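Local coordinates for phosphoenolpyruvate-protein phosphotransferase (Coxiella burnetii, PDB 3TRC) that probably transfers phosphate from phosphoenolpyruvate to a histidine of a partner protein, the chain here being its GAF domain, at residues A[77-82]-A[113-118]; A[130-133]-A[139-142]. All blocks are in the same frame, centred on the assembly; numbering follows the deposited sequence.

Contact 1: A[77-82]-A[113-118]. With NA (sodium ion), chain C; PO4 (phosphate ion), chain B.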
ATOM      1  N   GLU A  77     -10.143   3.711  27.187  1.00 21.09           N
ATOM      2  CA  GLU A  77      -9.247   3.637  28.337  1.00 21.82           C
ATOM      3  C   GLU A  77      -7.779   3.526  27.959  1.00 21.33           C
ATOM      4  O   GLU A  77      -7.420   2.889  26.968  1.00 20.17           O
ATOM      5  CB  GLU A  77      -9.635   2.474  29.250  1.00 25.65           C
ATOM      6  CG  GLU A  77     -11.017   2.606  29.855  1.00 29.90           C
ATOM      7  CD  GLU A  77     -11.230   1.654  31.016  1.00 36.97           C
ATOM      8  OE1 GLU A  77     -10.344   0.806  31.260  1.00 39.87           O
ATOM      9  OE2 GLU A  77     -12.279   1.758  31.684  1.00 38.26           O
ATOM     10  N   GLY A  78      -6.931   4.148  28.767  1.00 19.60           N
ATOM     11  CA  GLY A  78      -5.502   4.088  28.545  1.00 19.01           C
ATOM     12  C   GLY A  78      -5.040   4.801  27.290  1.00 18.33           C
ATOM     13  O   GLY A  78      -5.802   5.488  26.611  1.00 19.55           O
ATOM     14  N   LEU A  79      -3.761   4.631  26.983  1.00 17.93           N
ATOM     15  CA  LEU A  79      -3.159   5.283  25.839  1.00 15.34           C
ATOM     16  C   LEU A  79      -3.695   4.682  24.541  1.00 16.46           C
ATOM     17  O   LEU A  79      -3.979   5.397  23.583  1.00 16.68           O
ATOM     18  CB  LEU A  79      -1.641   5.130  25.917  1.00 22.08           C
ATOM     19  CG  LEU A  79      -0.799   5.972  24.968  1.00 23.23           C
ATOM     20  CD1 LEU A  79      -1.204   7.445  25.041  1.00 20.34           C
ATOM     21  CD2 LEU A  79       0.675   5.791  25.312  1.00 25.12           C
ATOM     22  N   ILE A  80      -3.819   3.362  24.506  1.00 16.10           N
ATOM     23  CA  ILE A  80      -4.359   2.702  23.325  1.00 17.36           C
ATOM     24  C   ILE A  80      -5.802   3.147  23.068  1.00 15.68           C
ATOM     25  O   ILE A  80      -6.188   3.415  21.924  1.00 15.24           O
ATOM     26  CB  ILE A  80      -4.220   1.168  23.424  1.00 19.09           C
ATOM     27  CG1 ILE A  80      -2.737   0.799  23.349  1.00 19.99           C
ATOM     28  CG2 ILE A  80      -5.004   0.479  22.322  1.00 18.37           C
ATOM     29  CD1 ILE A  80      -2.417  -0.655  23.646  1.00 19.15           C
ATOM     30  N   GLY A  81      -6.586   3.253  24.138  1.00 16.79           N
ATOM     31  CA  GLY A  81      -7.928   3.801  24.042  1.00 19.18           C
ATOM     32  C   GLY A  81      -7.919   5.216  23.491  1.00 18.65           C
ATOM     33  O   GLY A  81      -8.776   5.593  22.695  1.00 17.48           O
ATOM     34  N   LEU A  82      -6.936   6.009  23.902  1.00 14.14           N
ATOM     35  CA  LEU A  82      -6.863   7.388  23.434  1.00 14.85           C
ATOM     36  C   LEU A  82      -6.595   7.448  21.928  1.00 15.88           C
ATOM     37  O   LEU A  82      -7.188   8.263  21.221  1.00 18.20           O
ATOM     38  CB  LEU A  82      -5.815   8.167  24.228  1.00 17.94           C
ATOM     39  CG  LEU A  82      -5.759   9.676  23.998  1.00 20.76           C
ATOM     40  CD1 LEU A  82      -7.126  10.320  24.242  1.00 22.09           C
ATOM     41  CD2 LEU A  82      -4.686  10.299  24.884  1.00 21.15           C
ATOM     42  N   HIS A 113       9.420   2.208  26.085  1.00 18.60           N
ATOM     43  CA  HIS A 113       9.267   3.638  26.291  1.00 20.76           C
ATOM     44  C   HIS A 113       8.730   4.307  25.038  1.00 19.27           C
ATOM     45  O   HIS A 113       7.616   4.825  25.047  1.00 19.80           O
ATOM     46  CB  HIS A 113      10.590   4.252  26.752  1.00 20.20           C
ATOM     47  CG  HIS A 113      11.024   3.769  28.099  1.00 19.69           C
ATOM     48  ND1 HIS A 113      10.646   4.392  29.269  1.00 22.58           N
ATOM     49  CD2 HIS A 113      11.767   2.698  28.467  1.00 20.22           C
ATOM     50  CE1 HIS A 113      11.155   3.740  30.298  1.00 21.50           C
ATOM     51  NE2 HIS A 113      11.839   2.706  29.840  1.00 20.53           N
ATOM     52  N   GLY A 114       9.508   4.282  23.958  1.00 11.96           N
ATOM     53  CA  GLY A 114       9.046   4.814  22.686  1.00 13.84           C
ATOM     54  C   GLY A 114       7.758   4.126  22.272  1.00 13.16           C
ATOM     55  O   GLY A 114       7.627   2.916  22.437  1.00 13.32           O
ATOM     56  N   PHE A 115       6.817   4.894  21.727  1.00 13.58           N
ATOM     57  CA  PHE A 115       5.460   4.404  21.463  1.00 12.61           C
ATOM     58  C   PHE A 115       4.883   5.047  20.207  1.00 12.20           C
ATOM     59  O   PHE A 115       4.925   6.268  20.044  1.00 13.12           O
ATOM     60  CB  PHE A 115       4.557   4.723  22.666  1.00 10.69           C
ATOM     61  CG  PHE A 115       3.105   4.342  22.490  1.00 12.91           C
ATOM     62  CD1 PHE A 115       2.207   5.205  21.867  1.00 14.71           C
ATOM     63  CD2 PHE A 115       2.621   3.150  23.014  1.00 15.93           C
ATOM     64  CE1 PHE A 115       0.862   4.863  21.732  1.00 15.38           C
ATOM     65  CE2 PHE A 115       1.276   2.799  22.883  1.00 15.15           C
ATOM     66  CZ  PHE A 115       0.397   3.659  22.242  1.00 14.90           C
ATOM     67  N   LEU A 116       4.358   4.224  19.310  1.00 10.78           N
ATOM     68  CA  LEU A 116       3.584   4.741  18.188  1.00 12.21           C
ATOM     69  C   LEU A 116       2.288   3.960  18.094  1.00 14.08           C
ATOM     70  O   LEU A 116       2.295   2.763  17.806  1.00 15.05           O
ATOM     71  CB  LEU A 116       4.365   4.631  16.874  1.00 11.37           C
ATOM     72  CG  LEU A 116       3.625   5.087  15.610  1.00 12.05           C
ATOM     73  CD1 LEU A 116       3.179   6.538  15.736  1.00 16.84           C
ATOM     74  CD2 LEU A 116       4.516   4.903  14.382  1.00 12.03           C
ATOM     75  N   GLY A 117       1.178   4.643  18.357  1.00 11.74           N
ATOM     76  CA  GLY A 117      -0.133   4.027  18.267  1.00 12.82           C
ATOM     77  C   GLY A 117      -0.883   4.606  17.092  1.00 13.86           C
ATOM     78  O   GLY A 117      -0.993   5.823  16.957  1.00 14.12           O
ATOM     79  N   ILE A 118      -1.393   3.729  16.234  1.00 10.63           N
ATOM     80  CA  ILE A 118      -2.004   4.136  14.977  1.00 14.84           C
ATOM     81  C   ILE A 118      -3.399   3.542  14.816  1.00 13.96           C
ATOM     82  O   ILE A 118      -3.584   2.328  14.899  1.00 13.45           O
ATOM     83  CB  ILE A 118      -1.110   3.705  13.797  1.00 16.84           C
ATOM     84  CG1 ILE A 118       0.232   4.430  13.881  1.00 23.92           C
ATOM     85  CG2 ILE A 118      -1.791   3.966  12.464  1.00 20.10           C
ATOM     86  CD1 ILE A 118       1.096   4.213  12.697  1.00 27.62           C
TER
HETATM   87 NA    NA C 170     -11.049   3.833  22.337  1.00 34.94          NA
HETATM   88  P   PO4 B 169      -2.715   1.383  28.032  1.00 27.62           P
HETATM   89  O1  PO4 B 169      -3.797   0.786  28.894  1.00 26.86           O
HETATM   90  O2  PO4 B 169      -1.484   0.502  28.077  1.00 34.60           O
HETATM   91  O3  PO4 B 169      -3.181   1.509  26.606  1.00 27.38           O
HETATM   92  O4  PO4 B 169      -2.335   2.746  28.553  1.00 24.49           O
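Leu79 lays one methyl group squarely on the aromatic ring of Phe115, and this CH-pi contact carries most of the junction between the 77-82 segment and the 113-118 segment. CD2 of Leu79 stands 3.6 Å from the centroid of the Phe115 ring and only 7° off its normal, nearly equidistant from all six ring carbons, while CG of Leu79 leans over the CE1-CZ side. The two side chains approach from opposite directions. A chi1 of 177° on Phe115 extends the ring from the strand toward the helix, placing one face against Leu79. Ile80 adds a looser apolar contact at the ring edge, CG1 lying 4.4 Å from CZ of Phe115.

Polar interactions gather at the start of the helix, where a phosphate ion, probably from the crystallisation liquor, is gripped by consecutive amides. Leu79 N donates to O4 of the phosphate at 2.8 Å, and Ile80 N to O3 of the same ion at 2.9 Å, both nearly straight. Lys102 N and Arg104 NH1 also bond to the ion. The helix dipole would probably help to hold the anion. One residue further on, the carbonyl O of Gly81 binds sodium at 2.9 Å, a site that also includes Tyr55, Gly76 and Glu85.

Helix 78-86 thus packs on one face of the GAF-domain sheet: Leu79 also touches Ile90 and Leu92 of strand 90-92, Ile80 reaches Ile129 and Val131 of strand 125-134, and helix 142-164 covers the other face through Leu116 and Ile118.

Contact 2: A[130-133]-A[139-142]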
ATOM      1  N   LEU A 130      -2.952  -0.338  15.729  1.00 11.89           N
ATOM      2  CA  LEU A 130      -1.607  -0.880  15.555  1.00 10.56           C
ATOM      3  C   LEU A 130      -0.686  -0.187  16.552  1.00 11.03           C
ATOM      4  O   LEU A 130      -0.642   1.038  16.613  1.00 11.82           O
ATOM      5  CB  LEU A 130      -1.130  -0.638  14.120  1.00 12.63           C
ATOM      6  CG  LEU A 130       0.307  -1.027  13.761  1.00 13.48           C
ATOM      7  CD1 LEU A 130       0.436  -2.538  13.763  1.00 15.71           C
ATOM      8  CD2 LEU A 130       0.699  -0.458  12.397  1.00 13.70           C
ATOM      9  N   VAL A 131       0.039  -0.973  17.345  1.00  9.88           N
ATOM     10  CA  VAL A 131       0.867  -0.415  18.412  1.00 11.05           C
ATOM     11  C   VAL A 131       2.310  -0.859  18.237  1.00 11.60           C
ATOM     12  O   VAL A 131       2.603  -2.053  18.257  1.00 13.45           O
ATOM     13  CB  VAL A 131       0.392  -0.845  19.815  1.00 13.66           C
ATOM     14  CG1 VAL A 131       1.332  -0.278  20.885  1.00 15.08           C
ATOM     15  CG2 VAL A 131      -1.040  -0.392  20.073  1.00 12.99           C
ATOM     16  N   ILE A 132       3.204   0.113  18.079  1.00 11.82           N
ATOM     17  CA  ILE A 132       4.621  -0.163  17.894  1.00  8.57           C
ATOM     18  C   ILE A 132       5.388   0.403  19.092  1.00 11.31           C
ATOM     19  O   ILE A 132       5.156   1.531  19.506  1.00 13.12           O
ATOM     20  CB  ILE A 132       5.157   0.459  16.579  1.00 12.93           C
ATOM     21  CG1 ILE A 132       4.293   0.044  15.380  1.00 12.61           C
ATOM     22  CG2 ILE A 132       6.600   0.041  16.346  1.00 14.27           C
ATOM     23  CD1 ILE A 132       3.199   1.046  15.029  1.00 14.69           C
ATOM     24  N   GLN A 133       6.280  -0.394  19.666  1.00 11.86           N
ATOM     25  CA  GLN A 133       6.988   0.032  20.868  1.00 11.33           C
ATOM     26  C   GLN A 133       8.471  -0.255  20.753  1.00 10.80           C
ATOM     27  O   GLN A 133       8.885  -1.143  20.018  1.00 11.48           O
ATOM     28  CB  GLN A 133       6.420  -0.676  22.100  1.00 12.52           C
ATOM     29  CG  GLN A 133       4.904  -0.530  22.245  1.00 12.63           C
ATOM     30  CD  GLN A 133       4.352  -1.287  23.440  1.00 19.68           C
ATOM     31  OE1 GLN A 133       3.893  -2.428  23.317  1.00 20.63           O
ATOM     32  NE2 GLN A 133       4.394  -0.655  24.608  1.00 18.67           N
ATOM     33  N   HIS A 139      10.864   8.907  20.275  1.00 14.95           N
ATOM     34  CA  HIS A 139       9.665   8.822  19.463  1.00 17.46           C
ATOM     35  C   HIS A 139      10.034   8.245  18.096  1.00 14.43           C
ATOM     36  O   HIS A 139      11.206   7.983  17.814  1.00 13.89           O
ATOM     37  CB  HIS A 139       8.977  10.179  19.335  1.00 24.01           C
ATOM     38  CG  HIS A 139       9.720  11.161  18.489  1.00 25.19           C
ATOM     39  ND1 HIS A 139      10.698  11.991  18.994  1.00 27.40           N
ATOM     40  CD2 HIS A 139       9.621  11.455  17.171  1.00 28.07           C
ATOM     41  CE1 HIS A 139      11.170  12.753  18.023  1.00 27.19           C
ATOM     42  NE2 HIS A 139      10.534  12.446  16.907  1.00 28.02           N
ATOM     43  N   PHE A 140       9.027   8.020  17.261  1.00 14.23           N
ATOM     44  CA  PHE A 140       9.254   7.472  15.932  1.00 13.11           C
ATOM     45  C   PHE A 140       9.367   8.584  14.899  1.00 13.87           C
ATOM     46  O   PHE A 140       8.578   9.528  14.897  1.00 16.81           O
ATOM     47  CB  PHE A 140       8.155   6.463  15.569  1.00 12.33           C
ATOM     48  CG  PHE A 140       8.237   5.185  16.360  1.00 13.36           C
ATOM     49  CD1 PHE A 140       8.790   4.043  15.803  1.00 12.85           C
ATOM     50  CD2 PHE A 140       7.789   5.138  17.675  1.00 14.15           C
ATOM     51  CE1 PHE A 140       8.886   2.870  16.535  1.00 13.65           C
ATOM     52  CE2 PHE A 140       7.872   3.970  18.409  1.00 14.38           C
ATOM     53  CZ  PHE A 140       8.424   2.835  17.840  1.00 14.12           C
ATOM     54  N   ALA A 141      10.371   8.476  14.032  1.00 12.84           N
ATOM     55  CA  ALA A 141      10.655   9.542  13.089  1.00 12.05           C
ATOM     56  C   ALA A 141       9.562   9.660  12.030  1.00 14.26           C
ATOM     57  O   ALA A 141       8.727   8.770  11.876  1.00 12.73           O
ATOM     58  CB  ALA A 141      12.012   9.317  12.440  1.00 12.38           C
ATOM     59  N   GLU A 142       9.577  10.773  11.306  1.00 14.31           N
ATOM     60  CA  GLU A 142       8.526  11.077  10.338  1.00 15.41           C
ATOM     61  C   GLU A 142       8.280   9.971   9.316  1.00 13.79           C
ATOM     62  O   GLU A 142       7.128   9.642   9.028  1.00 15.64           O
ATOM     63  CB  GLU A 142       8.849  12.386   9.616  1.00 19.99           C
ATOM     64  CG  GLU A 142       7.772  12.854   8.660  1.00 25.70           C
ATOM     65  CD  GLU A 142       8.125  14.176   8.002  1.00 34.51           C
ATOM     66  OE1 GLU A 142       9.315  14.558   8.018  1.00 38.81           O
ATOM     67  OE2 GLU A 142       7.210  14.838   7.476  1.00 35.90           O
TER
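Phe140 pushes its ring into the flank of Ile132, joining the loop ahead of helix 142-164 to strand 125-134. The tight part is small and mainly apolar. CG2 of Ile132 lies 3.6 Å from CE1 of Phe140 and 3.7 Å from CZ of the same ring, meeting it at a slant rather than squarely. CG2 is the branch of Ile132 that stands anti to the backbone N (chi1 -52°, measured to CG1); the longer CG1-CD1 arm leads away from Phe140. On Phe140, chi1 of -70° sets CG opposite the carbonyl carbon and turns the ring from the loop to the strand. Its far end also meets strand backbone: CE2 of Phe140 is 3.8 Å from O of Ile132. The carbonyl carbon C of Gln133 lies near the ring plane, 4.2 Å from CZ of Phe140.

Beyond this ring the contact loosens. The side chain of Gln133 leaves the backbone away from the loop, and Gln133 lies beside Tyr112, giving Phe140 little more than main chain. Ala141 occupies the N-cap position of the following helix, and its N is hydrogen-bonded to the carboxylate of Glu144. On the solvent side of the loop, Glu142 forms a salt bridge with Lys8 of the second subunit.

In this GAF domain the buried Phe140 packs the short connection between strand 125-134 and helix 142-164 against the sheet. Leu116 of strand 114-122 packs against both Phe140 and Ile132, Cys43 of strand 42-49 adjoins Ile132, and ND2 of Asn91, on strand 90-92, hydrogen-bonds O of Phe140.

In the fold
Contacts 1 and 2 are both buried, yet they serve opposite faces of the same antiparallel sheet. Strands 114-122 and 125-134, one from each contact, are sheet neighbours joined by backbone pairing: Leu116 O lies 2.8 Å from Ile132 N, a probable hydrogen bond. Phe115 turns to helix 78-86, whereas the next residue, Leu116, turns to Phe140, with its CB 3.6 Å from CD2 of that ring. Each contact has an aromatic-aliphatic core, with a methyl group over the ring face in contact 1 and an oblique approach in contact 2. Their polar margins differ: contact 1 borders bound phosphate and sodium, while contact 2 ends at a helix start and the subunit interface.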